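Local coordinates for protein AtxE2 (Asticcacaulis excentricus, PDB 5TXE) that hydrolyses the isopeptide bond of the lasso peptides astexin-2 and astexin-3, recognising their threaded, knotted shape and converting them to linear peptides, at residues A[88-93]-A[139-144]; A[463-468]-A[504-509]; A[631-634]-A[639-642]. The protein carries 1 engineered substitution. All coordinates share one frame; numbering follows the deposited sequence.

Contact 1 of 3, residues A[88-93]-A[139-144]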
loop_
_atom_site.group_PDB
_atom_site.type_symbol
_atom_site.label_atom_id
_atom_site.label_comp_id
_atom_site.label_asym_id
_atom_site.label_seq_id
_atom_site.Cartn_x
_atom_site.Cartn_y
_atom_site.Cartn_z
ATOM N N MET A 88 -14.353 16.010 -0.977
ATOM C CA MET A 88 -13.790 16.364 -2.269
ATOM C C MET A 88 -13.391 17.859 -2.216
ATOM O O MET A 88 -14.215 18.743 -1.913
ATOM C CB MET A 88 -14.806 16.060 -3.354
ATOM C CG MET A 88 -14.316 16.231 -4.786
ATOM S SD MET A 88 -12.778 15.338 -5.234
ATOM C CE MET A 88 -13.500 13.708 -5.219
ATOM N N VAL A 89 -12.116 18.124 -2.449
ATOM C CA VAL A 89 -11.516 19.435 -2.277
ATOM C C VAL A 89 -11.001 20.072 -3.596
ATOM O O VAL A 89 -10.505 19.372 -4.464
ATOM C CB VAL A 89 -10.367 19.367 -1.324
ATOM C CG1 VAL A 89 -9.892 20.776 -0.960
ATOM C CG2 VAL A 89 -10.823 18.665 -0.044
ATOM N N VAL A 90 -11.196 21.379 -3.757
ATOM C CA VAL A 90 -10.696 22.120 -4.908
ATOM C C VAL A 90 -9.826 23.239 -4.361
ATOM O O VAL A 90 -10.184 23.890 -3.422
ATOM C CB VAL A 90 -11.830 22.690 -5.731
ATOM C CG1 VAL A 90 -11.285 23.626 -6.793
ATOM C CG2 VAL A 90 -12.605 21.568 -6.403
ATOM N N LYS A 91 -8.640 23.394 -4.910
ATOM C CA LYS A 91 -7.659 24.370 -4.421
ATOM C C LYS A 91 -6.993 25.064 -5.630
ATOM O O LYS A 91 -6.566 24.391 -6.577
ATOM C CB LYS A 91 -6.612 23.647 -3.615
ATOM C CG LYS A 91 -5.379 24.458 -3.297
ATOM C CD LYS A 91 -5.686 25.565 -2.318
ATOM C CE LYS A 91 -4.370 26.066 -1.733
ATOM N NZ LYS A 91 -4.580 27.093 -0.710
ATOM N N ALA A 92 -6.923 26.385 -5.611
ATOM C CA ALA A 92 -6.275 27.132 -6.723
ATOM C C ALA A 92 -4.804 26.824 -6.707
ATOM O O ALA A 92 -4.171 26.856 -5.645
ATOM C CB ALA A 92 -6.492 28.627 -6.580
ATOM N N THR A 93 -4.256 26.511 -7.872
ATOM C CA THR A 93 -2.856 26.161 -7.935
ATOM C C THR A 93 -1.933 27.348 -7.696
ATOM O O THR A 93 -0.780 27.137 -7.385
ATOM C CB THR A 93 -2.505 25.481 -9.237
ATOM O OG1 THR A 93 -2.889 26.330 -10.319
ATOM C CG2 THR A 93 -3.274 24.213 -9.354
ATOM N N THR A 139 -16.200 23.657 -14.728
ATOM C CA THR A 139 -17.153 24.090 -13.690
ATOM C C THR A 139 -17.699 22.955 -12.790
ATOM O O THR A 139 -18.266 23.238 -11.756
ATOM C CB THR A 139 -18.397 24.797 -14.296
ATOM O OG1 THR A 139 -19.027 23.914 -15.217
ATOM C CG2 THR A 139 -18.026 26.119 -15.003
ATOM N N HIS A 140 -17.589 21.699 -13.207
ATOM C CA HIS A 140 -18.111 20.607 -12.399
ATOM C C HIS A 140 -17.118 19.459 -12.363
ATOM O O HIS A 140 -16.257 19.357 -13.241
ATOM C CB HIS A 140 -19.399 20.091 -12.979
ATOM C CG HIS A 140 -20.500 21.082 -12.901
ATOM N ND1 HIS A 140 -20.677 22.075 -13.845
ATOM C CD2 HIS A 140 -21.450 21.276 -11.956
ATOM C CE1 HIS A 140 -21.710 22.819 -13.495
ATOM N NE2 HIS A 140 -22.199 22.353 -12.355
ATOM N N LEU A 141 -17.238 18.651 -11.319
ATOM C CA LEU A 141 -16.507 17.462 -11.150
ATOM C C LEU A 141 -17.480 16.315 -11.222
ATOM O O LEU A 141 -18.606 16.431 -10.790
ATOM C CB LEU A 141 -15.821 17.476 -9.786
ATOM C CG LEU A 141 -14.805 18.551 -9.454
ATOM C CD1 LEU A 141 -14.220 18.334 -8.063
ATOM C CD2 LEU A 141 -13.680 18.497 -10.457
ATOM N N ALA A 142 -17.026 15.197 -11.777
ATOM C CA ALA A 142 -17.702 13.902 -11.650
ATOM C C ALA A 142 -16.703 12.901 -11.034
ATOM O O ALA A 142 -15.509 12.954 -11.331
ATOM C CB ALA A 142 -18.151 13.393 -12.980
ATOM N N TYR A 143 -17.206 12.010 -10.179
ATOM C CA TYR A 143 -16.344 11.110 -9.411
ATOM C C TYR A 143 -17.218 10.048 -8.817
ATOM O O TYR A 143 -18.446 10.220 -8.698
ATOM C CB TYR A 143 -15.595 11.858 -8.313
ATOM C CG TYR A 143 -16.492 12.622 -7.362
ATOM C CD1 TYR A 143 -16.929 13.884 -7.685
ATOM C CD2 TYR A 143 -16.924 12.079 -6.140
ATOM C CE1 TYR A 143 -17.766 14.597 -6.847
ATOM C CE2 TYR A 143 -17.793 12.788 -5.304
ATOM C CZ TYR A 143 -18.209 14.045 -5.676
ATOM O OH TYR A 143 -19.048 14.802 -4.921
ATOM N N LEU A 144 -16.602 8.925 -8.477
ATOM C CA LEU A 144 -17.293 7.837 -7.792
ATOM C C LEU A 144 -17.407 8.082 -6.281
ATOM O O LEU A 144 -16.524 8.678 -5.678
ATOM C CB LEU A 144 -16.527 6.525 -7.989
ATOM C CG LEU A 144 -16.231 6.144 -9.441
ATOM C CD1 LEU A 144 -15.452 4.844 -9.446
ATOM C CD2 LEU A 144 -17.513 6.022 -10.222
#
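Met88 reaches across from its strand and lays its terminal methyl on the ring of Tyr143, while its CG rests against Leu141. The route is set by three torsions. CG stands opposite the backbone N (chi1 -174°), and the chain then bends twice, at chi2 and again at chi3, so the thioether doubles over instead of running straight out. That fold brings CE above one face of the Tyr143 ring, 4.1 Å from the ring centroid and displaced toward the CG side; the nearest pair is Met88 CE to Tyr143 CG at 3.8 Å. This is a CH-pi contact. The sulfur sits farther up over the same ring, SD lying 5.2 Å from the centroid of Tyr143 and close to the ring normal, which makes the pair a Met-aromatic contact as well. Tyr143 meets it with CG lodged between its own backbone N and carbonyl carbon (chi1 56°), the two side chains passing each other in opposite directions.

Leu141, two residues earlier on the same side of its strand, offers a single methyl to two neighbours: CD1 is 3.9 Å from Met88 CG and 4.0 Å from Val90 CG2. The side chains of Val90 and Leu141 slide past each other in opposite directions as these methyls meet.

Segments 88-92 and 140-144 run roughly antiparallel (144°), their axes 10.3 Å apart at closest, so two antiparallel sheets, probably blades of the beta-propeller expected in a prolyl oligopeptidase relative, meet here through side chains. Met88 also touches Val102, and Leu141 touches Ala71, both in the sheet of 83-92. The phenol OH of Tyr143 is hydrogen-bonded to Asp103. The chemistry is therefore divided: the methyl packs on the face of the buried ring, with the sulfur farther above it, and one polar bond ties its hydroxyl to the opposing sheet.

Contact 2 of 3, residues A[463-468]-A[504-509]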
loop_
_atom_site.group_PDB
_atom_site.type_symbol
_atom_site.label_atom_id
_atom_site.label_comp_id
_atom_site.label_asym_id
_atom_site.label_seq_id
_atom_site.Cartn_x
_atom_site.Cartn_y
_atom_site.Cartn_z
ATOM N N ALA A 463 13.413 2.569 20.563
ATOM C CA ALA A 463 14.015 2.785 19.260
ATOM C C ALA A 463 13.151 2.007 18.305
ATOM O O ALA A 463 12.713 0.888 18.640
ATOM C CB ALA A 463 15.429 2.225 19.192
ATOM N N VAL A 464 12.896 2.594 17.150
ATOM C CA VAL A 464 12.085 1.945 16.139
ATOM C C VAL A 464 12.886 1.895 14.838
ATOM O O VAL A 464 13.446 2.897 14.399
ATOM C CB VAL A 464 10.771 2.700 15.866
ATOM C CG1 VAL A 464 9.931 1.924 14.869
ATOM C CG2 VAL A 464 10.009 2.894 17.133
ATOM N N LEU A 465 12.977 0.711 14.288
ATOM C CA LEU A 465 13.560 0.515 13.008
ATOM C C LEU A 465 12.432 0.357 12.025
ATOM O O LEU A 465 11.727 -0.645 12.029
ATOM C CB LEU A 465 14.451 -0.711 13.014
ATOM C CG LEU A 465 15.108 -1.072 11.692
ATOM C CD1 LEU A 465 16.084 -0.033 11.229
ATOM C CD2 LEU A 465 15.825 -2.403 11.870
ATOM N N SER A 466 12.303 1.338 11.162
ATOM C CA SER A 466 11.402 1.295 10.036
ATOM C C SER A 466 12.171 0.686 8.873
ATOM O O SER A 466 12.918 1.367 8.158
ATOM C CB SER A 466 10.921 2.709 9.711
ATOM O OG SER A 466 9.999 2.709 8.658
ATOM N N PHE A 467 11.953 -0.611 8.702
ATOM C CA PHE A 467 12.657 -1.467 7.757
ATOM C C PHE A 467 12.149 -1.377 6.366
ATOM O O PHE A 467 10.967 -1.481 6.140
ATOM C CB PHE A 467 12.427 -2.907 8.187
ATOM C CG PHE A 467 13.133 -3.936 7.374
ATOM C CD1 PHE A 467 14.484 -3.835 7.096
ATOM C CD2 PHE A 467 12.463 -5.067 6.987
ATOM C CE1 PHE A 467 15.140 -4.823 6.359
ATOM C CE2 PHE A 467 13.110 -6.078 6.268
ATOM C CZ PHE A 467 14.457 -5.962 5.973
ATOM N N HIS A 468 13.063 -1.168 5.429
ATOM C CA HIS A 468 12.711 -1.171 4.051
ATOM C C HIS A 468 13.289 -2.409 3.464
ATOM O O HIS A 468 14.465 -2.525 3.251
ATOM C CB HIS A 468 13.234 0.034 3.324
ATOM C CG HIS A 468 12.684 0.137 1.956
ATOM N ND1 HIS A 468 11.525 0.845 1.684
ATOM C CD2 HIS A 468 13.067 -0.439 0.787
ATOM C CE1 HIS A 468 11.226 0.716 0.400
ATOM N NE2 HIS A 468 12.155 -0.044 -0.172
ATOM N N GLU A 504 19.115 -8.966 10.973
ATOM C CA GLU A 504 20.190 -9.268 11.900
ATOM C C GLU A 504 21.397 -8.308 11.679
ATOM O O GLU A 504 21.941 -7.806 12.645
ATOM C CB GLU A 504 20.592 -10.723 11.816
ATOM C CG GLU A 504 19.516 -11.684 12.352
ATOM C CD GLU A 504 19.823 -13.164 12.102
ATOM O OE1 GLU A 504 20.809 -13.475 11.376
ATOM O OE2 GLU A 504 19.096 -14.036 12.648
ATOM N N ASP A 505 21.714 -7.958 10.439
ATOM C CA ASP A 505 22.762 -6.949 10.163
ATOM C C ASP A 505 22.388 -5.601 10.745
ATOM O O ASP A 505 23.199 -4.962 11.400
ATOM C CB ASP A 505 23.006 -6.798 8.656
ATOM C CG ASP A 505 23.529 -8.085 8.012
ATOM O OD1 ASP A 505 24.140 -8.891 8.730
ATOM O OD2 ASP A 505 23.336 -8.313 6.787
ATOM N N LEU A 506 21.145 -5.170 10.549
ATOM C CA LEU A 506 20.737 -3.885 11.082
ATOM C C LEU A 506 20.775 -3.868 12.597
ATOM O O LEU A 506 21.143 -2.859 13.210
ATOM C CB LEU A 506 19.357 -3.461 10.594
ATOM C CG LEU A 506 19.329 -3.189 9.118
ATOM C CD1 LEU A 506 17.900 -3.255 8.547
ATOM C CD2 LEU A 506 19.945 -1.808 8.881
ATOM N N ILE A 507 20.327 -4.952 13.191
ATOM C CA ILE A 507 20.294 -5.018 14.633
ATOM C C ILE A 507 21.739 -4.956 15.133
ATOM O O ILE A 507 22.031 -4.236 16.084
ATOM C CB ILE A 507 19.609 -6.321 15.116
ATOM C CG1 ILE A 507 18.095 -6.274 14.806
ATOM C CG2 ILE A 507 19.790 -6.531 16.589
ATOM C CD1 ILE A 507 17.423 -7.603 15.039
ATOM N N ASP A 508 22.611 -5.761 14.535
ATOM C CA ASP A 508 24.026 -5.769 14.935
ATOM C C ASP A 508 24.647 -4.394 14.804
ATOM O O ASP A 508 25.397 -3.986 15.659
ATOM C CB ASP A 508 24.850 -6.754 14.106
ATOM C CG ASP A 508 24.541 -8.218 14.443
ATOM O OD1 ASP A 508 23.942 -8.486 15.514
ATOM O OD2 ASP A 508 24.882 -9.105 13.630
ATOM N N ASP A 509 24.319 -3.676 13.748
ATOM C CA ASP A 509 24.810 -2.317 13.604
ATOM C C ASP A 509 24.390 -1.449 14.779
ATOM O O ASP A 509 25.195 -0.730 15.356
ATOM C CB ASP A 509 24.281 -1.718 12.279
ATOM C CG ASP A 509 24.795 -0.284 12.002
ATOM O OD1 ASP A 509 25.940 -0.136 11.563
ATOM O OD2 ASP A 509 24.047 0.704 12.177
#
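Leu465 and Phe467 both pack on one residue of the facing helix, Leu506. Leu465 comes first along the strand and points toward the helix. A chi1 of 178° extends the side chain away from its own backbone N and carries the isobutyl group out toward 504-509, and CD2 ends 3.9 Å from Leu506 CB and 4.0 Å from Leu506 CD1. The methyl therefore touches Leu506 both near its root and at its tip, the two side chains crossing at about a right angle.

Ser466 faces the other way, as alternation along a strand requires, and its hydroxyl is hydrogen-bonded to that of Ser440.

Phe467 then brings its ring back to the helix side. Two ring atoms do the touching: CD1 is 3.8 Å and CE1 3.9 Å from Leu506 CD1, a methyl that approaches obliquely. Ser417 of the adjoining strand touches Leu465, Phe467 and Leu506 alike and borders the cluster. The contact is wholly apolar and buried, whereas Asp505, next to Leu506, forms a salt bridge with Arg410. The Phe467 side chain lies about 5 Å from that of Tyr438, the residue that stabilises the alkoxide intermediate. A helix packed through leucine on the strands of a mixed, mostly parallel sheet is typical of the alpha/beta-hydrolase fold, here the catalytic domain of a prolyl oligopeptidase relative.

Contact 3 of 3, residues A[631-634]-A[639-642]; sequences IIYP and VKWQ
Lys640 lays the end of its aliphatic chain against the ring of Tyr633, the last residue of strand 628-633. The loop enters this region at Val639, whose side chain packs on an apolar side chain of the bound lasso peptide.

Next comes Lys640, extended from CG to CE and bent only at the last torsion (chi4 76°). Its CE is the atom that touches, 3.7 Å from Tyr633 CD1 and 4.1 Å from Tyr633 CE1, with the two side chains crossing at about a right angle. The final bend turns NZ aside to its own partners, a salt bridge with Glu451 and a hydrogen bond to the backbone carbonyl oxygen of Gln605. Gln605 serves both residues, since its side-chain OE1 takes a hydrogen bond with Tyr633 OH. The phenol and the ammonium are thus both tied to one residue of the adjacent strand, which would help fix the ring and the lysine relative to each other. His645 of the following helix meets the Tyr633 ring edge-to-face.

In Trp641, NE1 is bonded to the carbonyl oxygen of Asn635. Across the indole, 3.5 Å above the plane and over its centre, lies CG of Gln642.

Gln642 occupies the N-cap position of helix 643-662. Its side chain stretches beyond CG toward Pro634, bringing NE2 to 3.3 Å from Pro634 O. The amide is held by two hydrogen bonds, NE2 to Asn635 O and OE1 with Asn82 ND2. A loop leaving the last strand of the sheet, carrying His638 of the presumed charge-relay system and leading into helix 643-662, is the histidine loop characteristic of alpha/beta-hydrolases.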
loop_
_atom_site.group_PDB
_atom_site.type_symbol
_atom_site.label_atom_id
_atom_site.label_comp_id
_atom_site.label_asym_id
_atom_site.label_seq_id
_atom_site.Cartn_x
_atom_site.Cartn_y
_atom_site.Cartn_z
ATOM N N ILE A 631 -6.329 -11.928 18.712
ATOM C CA ILE A 631 -7.379 -10.970 18.821
ATOM C C ILE A 631 -8.093 -11.005 17.517
ATOM O O ILE A 631 -7.466 -11.058 16.489
ATOM C CB ILE A 631 -6.865 -9.545 19.003
ATOM C CG1 ILE A 631 -5.886 -9.444 20.174
ATOM C CG2 ILE A 631 -8.003 -8.555 19.237
ATOM C CD1 ILE A 631 -6.451 -9.723 21.589
ATOM N N ILE A 632 -9.425 -10.945 17.538
ATOM C CA ILE A 632 -10.188 -10.960 16.305
ATOM C C ILE A 632 -10.974 -9.681 16.144
ATOM O O ILE A 632 -11.664 -9.277 17.074
ATOM C CB ILE A 632 -11.146 -12.170 16.354
ATOM C CG1 ILE A 632 -10.300 -13.426 16.357
ATOM C CG2 ILE A 632 -12.109 -12.191 15.139
ATOM C CD1 ILE A 632 -11.058 -14.557 16.930
ATOM N N TYR A 633 -10.956 -9.082 14.945
ATOM C CA TYR A 633 -11.755 -7.883 14.660
ATOM C C TYR A 633 -12.842 -8.161 13.642
ATOM O O TYR A 633 -12.556 -8.680 12.542
ATOM C CB TYR A 633 -10.799 -6.779 14.116
ATOM C CG TYR A 633 -9.792 -6.247 15.121
ATOM C CD1 TYR A 633 -8.581 -6.881 15.365
ATOM C CD2 TYR A 633 -10.049 -5.131 15.822
ATOM C CE1 TYR A 633 -7.689 -6.408 16.296
ATOM C CE2 TYR A 633 -9.165 -4.652 16.770
ATOM C CZ TYR A 633 -7.985 -5.288 17.002
ATOM O OH TYR A 633 -7.104 -4.704 17.935
ATOM N N PRO A 634 -14.085 -7.752 13.927
ATOM C CA PRO A 634 -15.178 -8.057 13.016
ATOM C C PRO A 634 -15.255 -7.190 11.780
ATOM O O PRO A 634 -14.912 -5.988 11.813
ATOM C CB PRO A 634 -16.425 -7.830 13.863
ATOM C CG PRO A 634 -15.982 -6.753 14.834
ATOM C CD PRO A 634 -14.543 -7.069 15.131
ATOM N N VAL A 639 -5.870 -5.663 5.153
ATOM C CA VAL A 639 -5.519 -4.352 5.731
ATOM C C VAL A 639 -6.787 -3.766 6.402
ATOM O O VAL A 639 -7.880 -3.803 5.798
ATOM C CB VAL A 639 -5.046 -3.439 4.598
ATOM C CG1 VAL A 639 -4.951 -2.001 5.040
ATOM C CG2 VAL A 639 -3.698 -3.935 4.082
ATOM N N LYS A 640 -6.666 -3.228 7.612
ATOM C CA LYS A 640 -7.836 -2.846 8.385
ATOM C C LYS A 640 -8.299 -1.475 7.982
ATOM O O LYS A 640 -7.506 -0.693 7.579
ATOM C CB LYS A 640 -7.603 -2.929 9.882
ATOM C CG LYS A 640 -7.330 -4.334 10.352
ATOM C CD LYS A 640 -6.978 -4.362 11.822
ATOM C CE LYS A 640 -6.717 -5.769 12.325
ATOM N NZ LYS A 640 -5.389 -6.303 11.896
ATOM N N TRP A 641 -9.609 -1.244 8.027
ATOM C CA TRP A 641 -10.183 -0.018 7.493
ATOM C C TRP A 641 -10.942 0.783 8.547
ATOM O O TRP A 641 -11.162 1.996 8.366
ATOM C CB TRP A 641 -11.085 -0.375 6.304
ATOM C CG TRP A 641 -12.304 -1.124 6.633
ATOM C CD1 TRP A 641 -12.399 -2.452 6.830
ATOM C CD2 TRP A 641 -13.671 -0.597 6.723
ATOM N NE1 TRP A 641 -13.733 -2.795 7.092
ATOM C CE2 TRP A 641 -14.511 -1.666 7.037
ATOM C CE3 TRP A 641 -14.235 0.674 6.589
ATOM C CZ2 TRP A 641 -15.896 -1.519 7.202
ATOM C CZ3 TRP A 641 -15.610 0.828 6.767
ATOM C CH2 TRP A 641 -16.425 -0.277 7.058
ATOM N N GLN A 642 -11.354 0.150 9.664
ATOM C CA GLN A 642 -12.206 0.849 10.633
ATOM C C GLN A 642 -11.353 1.586 11.659
ATOM O O GLN A 642 -10.482 1.003 12.289
ATOM C CB GLN A 642 -13.182 -0.097 11.337
ATOM C CG GLN A 642 -14.089 -0.877 10.394
ATOM C CD GLN A 642 -15.139 -1.693 11.134
ATOM O OE1 GLN A 642 -15.718 -1.248 12.094
ATOM N NE2 GLN A 642 -15.345 -2.890 10.697
#

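The contacts divide between two parts of the enzyme. Contact 1 joins two antiparallel sheets of the non-catalytic part, away from the annotated sites, whereas contacts 2 and 3 both involve the mixed eight-stranded sheet of the hydrolase domain. In contact 2 the strand 463-467 lies inside that sheet; in contact 3 the strand 628-633 forms its edge. Their centres are about 28 Å apart, yet each approaches the catalytic machinery: Phe467 nears Tyr438, and the Lys640 side chain is about 7 Å from that of Glu610 and about 8 Å from that of His638, the presumed charge-relay pair. Contact 1 is about 42 Å from contact 2 and about 32 Å from contact 3, centre to centre.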